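Tyrosinase (Burkholderia thailandensis, PDB 5ZRD) catalyses the oxidation of monophenols to catechols, and probably of these to quinones, at a pair of copper ions, efficiently at acidic pH. Local coordinates at residues A[30-33]-A[34-38]; A[97-100]-A[101-104]. One frame throughout, in Å; residues are numbered along the deposited sequence.

Interaction 1. Residues A[30-33]-A[34-38]; sequences EDLV and RAWVG
Arg34 N donates to Glu30 O at 2.7 Å, the shortest hydrogen bond in this piece of the alpha-helix 27-41. Ala35 N, Trp36 N and Val37 N repeat the i to i+4 pattern on Asp31 O, Leu32 O and Val33 O. Side chains three and four residues apart meet along the same turns. Asp31 OD1 lies at the edge of the Arg34 guanidinium, 3.7 Å from NH2, in a long salt bridge whose two flat groups are turned 59° apart. The stronger partner of Arg34 is Asp141, which takes NH1, while Asp31 OD2 has a weak, long ion pair with Lys27.

On another face of the helix, Leu32 and Trp36 run side by side. With its CG anti to the backbone N (chi1 -179°), Leu32 brings CD1 to 3.8 Å from Trp36 CD1, on the pyrrole side of the indole. Leu32 O sits at the edge of that ring, 3.4 Å from Trp36 CD1. Val33 CG1 and Val37 CG2 meet more loosely at 4.2 Å.

Trp36 is held edge-to-face by Phe50 and also meets the ring of Phe318; helix 90-108 packs on it through Leu101 and Leu105, while Val33 and Val37 lie against Ile145 of strand 143-146.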
ATOM      1  N   GLU A  30      44.818 -15.013 -26.201  1.00 42.81           N
ATOM      2  CA  GLU A  30      44.270 -16.336 -25.909  1.00 42.71           C
ATOM      3  C   GLU A  30      43.885 -16.435 -24.419  1.00 46.20           C
ATOM      4  O   GLU A  30      42.812 -17.001 -24.046  1.00 41.49           O
ATOM      5  CB  GLU A  30      45.272 -17.417 -26.309  1.00 44.92           C
ATOM      6  CG  GLU A  30      45.290 -17.714 -27.807  1.00 54.46           C
ATOM      7  CD  GLU A  30      46.441 -18.595 -28.273  1.00 54.35           C
ATOM      8  OE1 GLU A  30      46.472 -18.969 -29.465  1.00 46.31           O
ATOM      9  OE2 GLU A  30      47.305 -18.900 -27.436  1.00 57.18           O
ATOM     10  N   ASP A  31      44.718 -15.892 -23.540  1.00 44.86           N
ATOM     11  CA  ASP A  31      44.372 -15.969 -22.102  1.00 50.03           C
ATOM     12  C   ASP A  31      43.055 -15.235 -21.804  1.00 47.98           C
ATOM     13  O   ASP A  31      42.186 -15.723 -21.057  1.00 47.49           O
ATOM     14  CB  ASP A  31      45.481 -15.372 -21.232  1.00 55.57           C
ATOM     15  CG  ASP A  31      46.748 -16.230 -21.200  1.00 60.87           C
ATOM     16  OD1 ASP A  31      46.686 -17.468 -21.423  1.00 67.03           O
ATOM     17  OD2 ASP A  31      47.814 -15.644 -20.924  1.00 61.02           O
ATOM     18  N   LEU A  32      42.931 -14.044 -22.380  1.00 46.96           N
ATOM     19  CA  LEU A  32      41.731 -13.245 -22.205  1.00 45.93           C
ATOM     20  C   LEU A  32      40.515 -14.030 -22.720  1.00 39.11           C
ATOM     21  O   LEU A  32      39.549 -14.197 -21.980  1.00 32.70           O
ATOM     22  CB  LEU A  32      41.879 -11.909 -22.943  1.00 48.64           C
ATOM     23  CG  LEU A  32      40.663 -10.991 -22.797  1.00 48.26           C
ATOM     24  CD1 LEU A  32      40.598 -10.413 -21.393  1.00 44.04           C
ATOM     25  CD2 LEU A  32      40.661  -9.910 -23.858  1.00 45.06           C
ATOM     26  N   VAL A  33      40.578 -14.514 -23.962  1.00 36.03           N
ATOM     27  CA  VAL A  33      39.456 -15.268 -24.531  1.00 37.56           C
ATOM     28  C   VAL A  33      39.175 -16.499 -23.664  1.00 38.41           C
ATOM     29  O   VAL A  33      38.022 -16.759 -23.311  1.00 39.39           O
ATOM     30  CB  VAL A  33      39.682 -15.631 -26.011  1.00 36.68           C
ATOM     31  CG1 VAL A  33      38.693 -16.688 -26.483  1.00 38.62           C
ATOM     32  CG2 VAL A  33      39.592 -14.405 -26.916  1.00 34.72           C
ATOM     33  N   ARG A  34      40.225 -17.225 -23.279  1.00 43.89           N
ATOM     34  CA  ARG A  34      40.042 -18.451 -22.509  1.00 41.82           C
ATOM     35  C   ARG A  34      39.348 -18.123 -21.192  1.00 36.95           C
ATOM     36  O   ARG A  34      38.537 -18.899 -20.754  1.00 39.63           O
ATOM     37  CB  ARG A  34      41.375 -19.172 -22.259  1.00 51.67           C
ATOM     38  CG  ARG A  34      41.284 -20.367 -21.310  1.00 57.23           C
ATOM     39  CD  ARG A  34      42.625 -21.044 -21.044  1.00 58.55           C
ATOM     40  NE  ARG A  34      43.069 -21.771 -22.223  1.00 58.43           N
ATOM     41  CZ  ARG A  34      44.047 -21.393 -23.041  1.00 68.76           C
ATOM     42  NH1 ARG A  34      44.295 -22.128 -24.114  1.00 64.38           N
ATOM     43  NH2 ARG A  34      44.770 -20.303 -22.798  1.00 62.24           N
ATOM     44  N   ALA A  35      39.695 -16.993 -20.570  1.00 37.39           N
ATOM     45  CA  ALA A  35      39.080 -16.563 -19.288  1.00 37.23           C
ATOM     46  C   ALA A  35      37.597 -16.223 -19.480  1.00 35.50           C
ATOM     47  O   ALA A  35      36.747 -16.521 -18.623  1.00 38.97           O
ATOM     48  CB  ALA A  35      39.826 -15.365 -18.746  1.00 39.99           C
ATOM     49  N   TRP A  36      37.290 -15.572 -20.600  1.00 31.22           N
ATOM     50  CA  TRP A  36      35.933 -15.175 -20.880  1.00 34.02           C
ATOM     51  C   TRP A  36      35.090 -16.426 -21.188  1.00 37.72           C
ATOM     52  O   TRP A  36      33.926 -16.542 -20.729  1.00 32.47           O
ATOM     53  CB  TRP A  36      35.902 -14.158 -22.026  1.00 34.98           C
ATOM     54  CG  TRP A  36      35.980 -12.739 -21.571  1.00 34.89           C
ATOM     55  CD1 TRP A  36      37.089 -11.949 -21.442  1.00 38.11           C
ATOM     56  CD2 TRP A  36      34.868 -11.928 -21.185  1.00 36.89           C
ATOM     57  NE1 TRP A  36      36.739 -10.701 -20.997  1.00 38.74           N
ATOM     58  CE2 TRP A  36      35.385 -10.669 -20.817  1.00 37.85           C
ATOM     59  CE3 TRP A  36      33.496 -12.157 -21.102  1.00 36.06           C
ATOM     60  CZ2 TRP A  36      34.561  -9.638 -20.397  1.00 35.64           C
ATOM     61  CZ3 TRP A  36      32.680 -11.141 -20.681  1.00 35.11           C
ATOM     62  CH2 TRP A  36      33.212  -9.903 -20.337  1.00 37.06           C
ATOM     63  N   VAL A  37      35.665 -17.378 -21.938  1.00 37.22           N
ATOM     64  CA  VAL A  37      34.961 -18.669 -22.138  1.00 39.73           C
ATOM     65  C   VAL A  37      34.657 -19.285 -20.763  1.00 38.32           C
ATOM     66  O   VAL A  37      33.524 -19.643 -20.445  1.00 36.73           O
ATOM     67  CB  VAL A  37      35.772 -19.623 -23.040  1.00 42.53           C
ATOM     68  CG1 VAL A  37      35.119 -20.997 -23.117  1.00 42.33           C
ATOM     69  CG2 VAL A  37      35.959 -19.050 -24.440  1.00 39.44           C
ATOM     70  N   GLY A  38      35.653 -19.317 -19.896  1.00 38.53           N
ATOM     71  CA  GLY A  38      35.463 -19.928 -18.582  1.00 39.81           C
ATOM     72  C   GLY A  38      34.388 -19.262 -17.741  1.00 38.05           C
ATOM     73  O   GLY A  38      33.566 -19.958 -17.128  1.00 45.28           O
TER

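Interaction 2. Residues A[97-100]-A[101-104]; sequences YVYK and LEEA
Lys100 bends at chi2 (-53°) and then runs straight to its amine, while Glu103 reaches out straight past CG, so that the two chains run alongside each other. The result is an i to i+3 salt bridge on the alpha-helix 90-108 of the type 3 copper (tyrosinase) central domain, a helix that overlaps the copper-binding signature and carries the copper ligand His94. Lys100 NZ donates to Glu103 OE1 at 2.8 Å, meeting the oxygen on its syn side but 26° out of the carboxylate plane. The aliphatic part of the lysine follows the same oxygen, with Lys100 CD 3.3 Å from Glu103 OE1. Lys100 NZ also bonds to Lys377 O, so the amine is tied both along its own helix and to strand 376-377.

Tyr99 meets the other carboxylate oxygen, OE2, from a direction roughly at right angles to the lysine. Its CG is anti to the backbone N, which swings the ring out beside the carbonyl carbon, and CE2 comes 3.7 Å from Glu103 OE2, with ring and carboxylate planes 40° apart. Glu102 OE1 approaches the same ring obliquely near CD1, but its carboxylate is engaged elsewhere: OE1 pairs with Arg11, and OE2 takes both Arg9 and the backbone N of Met114. Two arginines around this buried acid would probably favour its ionised form.

The main chain keeps its helical bonds, from Leu101 N to Tyr97 O through Ala104 N to Lys100 O. Tyr97 faces the copper centre, its side chain about 3 Å from that of the copper ligand His57, and its OH bonds to Leu53 O.

One water spans from Lys100 NZ to the second oxygen: it accepts from NZ at 3.1 Å and donates to Glu103 OE2 at 2.8 Å.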
ATOM      1  N   TYR A  97      33.217  -2.638 -10.264  1.00 35.22           N
ATOM      2  CA  TYR A  97      32.480  -3.600 -11.092  1.00 31.44           C
ATOM      3  C   TYR A  97      33.453  -4.272 -12.042  1.00 29.41           C
ATOM      4  O   TYR A  97      33.446  -5.504 -12.178  1.00 30.79           O
ATOM      5  CB  TYR A  97      31.338  -2.936 -11.858  1.00 30.34           C
ATOM      6  CG  TYR A  97      30.355  -3.835 -12.574  1.00 30.82           C
ATOM      7  CD1 TYR A  97      30.158  -5.165 -12.230  1.00 32.83           C
ATOM      8  CD2 TYR A  97      29.565  -3.319 -13.581  1.00 28.99           C
ATOM      9  CE1 TYR A  97      29.215  -5.961 -12.867  1.00 30.82           C
ATOM     10  CE2 TYR A  97      28.592  -4.081 -14.197  1.00 29.95           C
ATOM     11  CZ  TYR A  97      28.423  -5.406 -13.847  1.00 31.10           C
ATOM     12  OH  TYR A  97      27.488  -6.145 -14.490  1.00 31.89           O
ATOM     13  N   VAL A  98      34.290  -3.464 -12.655  1.00 30.91           N
ATOM     14  CA  VAL A  98      35.211  -3.987 -13.650  1.00 33.28           C
ATOM     15  C   VAL A  98      36.230  -4.880 -12.953  1.00 36.11           C
ATOM     16  O   VAL A  98      36.642  -5.912 -13.479  1.00 36.63           O
ATOM     17  CB  VAL A  98      35.946  -2.874 -14.399  1.00 29.29           C
ATOM     18  CG1 VAL A  98      36.964  -3.466 -15.364  1.00 31.48           C
ATOM     19  CG2 VAL A  98      34.980  -1.975 -15.141  1.00 32.77           C
ATOM     20  N   TYR A  99      36.675  -4.409 -11.799  1.00 40.35           N
ATOM     21  CA  TYR A  99      37.690  -5.109 -11.041  1.00 40.93           C
ATOM     22  C   TYR A  99      37.140  -6.467 -10.613  1.00 35.03           C
ATOM     23  O   TYR A  99      37.829  -7.420 -10.739  1.00 30.35           O
ATOM     24  CB  TYR A  99      38.077  -4.304  -9.801  1.00 45.54           C
ATOM     25  CG  TYR A  99      39.093  -4.943  -8.891  1.00 43.99           C
ATOM     26  CD1 TYR A  99      40.431  -4.945  -9.225  1.00 46.14           C
ATOM     27  CD2 TYR A  99      38.731  -5.479  -7.666  1.00 49.94           C
ATOM     28  CE1 TYR A  99      41.381  -5.490  -8.382  1.00 48.68           C
ATOM     29  CE2 TYR A  99      39.674  -6.022  -6.805  1.00 48.55           C
ATOM     30  CZ  TYR A  99      41.005  -6.017  -7.165  1.00 44.60           C
ATOM     31  OH  TYR A  99      41.966  -6.533  -6.356  1.00 52.47           O
ATOM     32  N   LYS A 100      35.900  -6.497 -10.127  1.00 32.79           N
ATOM     33  CA  LYS A 100      35.256  -7.720  -9.687  1.00 33.19           C
ATOM     34  C   LYS A 100      35.094  -8.724 -10.847  1.00 35.99           C
ATOM     35  O   LYS A 100      35.297  -9.956 -10.673  1.00 34.39           O
ATOM     36  CB  LYS A 100      33.930  -7.386  -9.001  1.00 36.09           C
ATOM     37  CG  LYS A 100      34.051  -7.034  -7.521  1.00 41.01           C
ATOM     38  CD  LYS A 100      34.808  -8.092  -6.726  1.00 43.66           C
ATOM     39  CE  LYS A 100      34.865  -7.817  -5.238  1.00 48.27           C
ATOM     40  NZ  LYS A 100      35.655  -8.847  -4.518  1.00 49.45           N
ATOM     41  N   LEU A 101      34.786  -8.247 -12.040  1.00 35.91           N
ATOM     42  CA  LEU A 101      34.708  -9.170 -13.183  1.00 38.40           C
ATOM     43  C   LEU A 101      36.118  -9.673 -13.502  1.00 36.36           C
ATOM     44  O   LEU A 101      36.315 -10.795 -13.900  1.00 30.08           O
ATOM     45  CB  LEU A 101      34.084  -8.487 -14.411  1.00 33.72           C
ATOM     46  CG  LEU A 101      34.141  -9.350 -15.667  1.00 35.06           C
ATOM     47  CD1 LEU A 101      32.805  -9.387 -16.377  1.00 33.84           C
ATOM     48  CD2 LEU A 101      35.255  -8.874 -16.596  1.00 36.37           C
ATOM     49  N   GLU A 102      37.079  -8.787 -13.385  1.00 36.04           N
ATOM     50  CA  GLU A 102      38.453  -9.187 -13.605  1.00 37.12           C
ATOM     51  C   GLU A 102      38.858 -10.236 -12.551  1.00 40.28           C
ATOM     52  O   GLU A 102      39.624 -11.117 -12.877  1.00 41.89           O
ATOM     53  CB  GLU A 102      39.340  -7.951 -13.537  1.00 34.79           C
ATOM     54  CG  GLU A 102      40.763  -8.185 -13.995  1.00 34.61           C
ATOM     55  CD  GLU A 102      41.667  -6.989 -13.792  1.00 34.70           C
ATOM     56  OE1 GLU A 102      41.663  -6.422 -12.636  1.00 38.47           O
ATOM     57  OE2 GLU A 102      42.394  -6.641 -14.770  1.00 35.42           O
ATOM     58  N   GLU A 103      38.358 -10.165 -11.315  1.00 35.67           N
ATOM     59  CA  GLU A 103      38.697 -11.204 -10.288  1.00 43.26           C
ATOM     60  C   GLU A 103      38.161 -12.563 -10.759  1.00 42.45           C
ATOM     61  O   GLU A 103      38.835 -13.575 -10.611  1.00 45.36           O
ATOM     62  CB  GLU A 103      38.125 -10.886  -8.898  1.00 42.29           C
ATOM     63  CG  GLU A 103      39.051 -10.051  -8.027  1.00 51.65           C
ATOM     64  CD  GLU A 103      38.615  -9.877  -6.572  1.00 54.88           C
ATOM     65  OE1 GLU A 103      37.417 -10.067  -6.284  1.00 51.69           O
ATOM     66  OE2 GLU A 103      39.482  -9.552  -5.730  1.00 61.20           O
ATOM     67  N   ALA A 104      36.966 -12.551 -11.357  1.00 44.38           N
ATOM     68  CA  ALA A 104      36.334 -13.720 -11.977  1.00 39.36           C
ATOM     69  C   ALA A 104      37.142 -14.223 -13.172  1.00 38.40           C
ATOM     70  O   ALA A 104      37.306 -15.425 -13.310  1.00 45.20           O
ATOM     71  CB  ALA A 104      34.938 -13.378 -12.407  1.00 45.91           C
TER
HETATM   72  O   HOH W   1      38.466  -8.588  -3.292  1.00 49.11           O

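Overall arrangement
Interactions 1 and 2 each lie within a single helix, 27-41 and 90-108, and the two helices pack together: Trp36 CZ2 of interaction 1 touches Leu101 CD2 of interaction 2 at 3.9 Å. Their centres are about 14 Å apart. Interaction 1 is partly buried and farther from the chain centre; its apolar face turns inward, the ion pair inside the helix is long, and Arg34 has its stronger partner, Asp141, outside it. Interaction 2 is more buried and closer to the coppers, with His57 and His320 beside Tyr97 and Val98, yet it carries the shorter salt bridge and a bridging water. Leu101, with its neighbours, joins the outer helix to the one that carries the copper ligand His94.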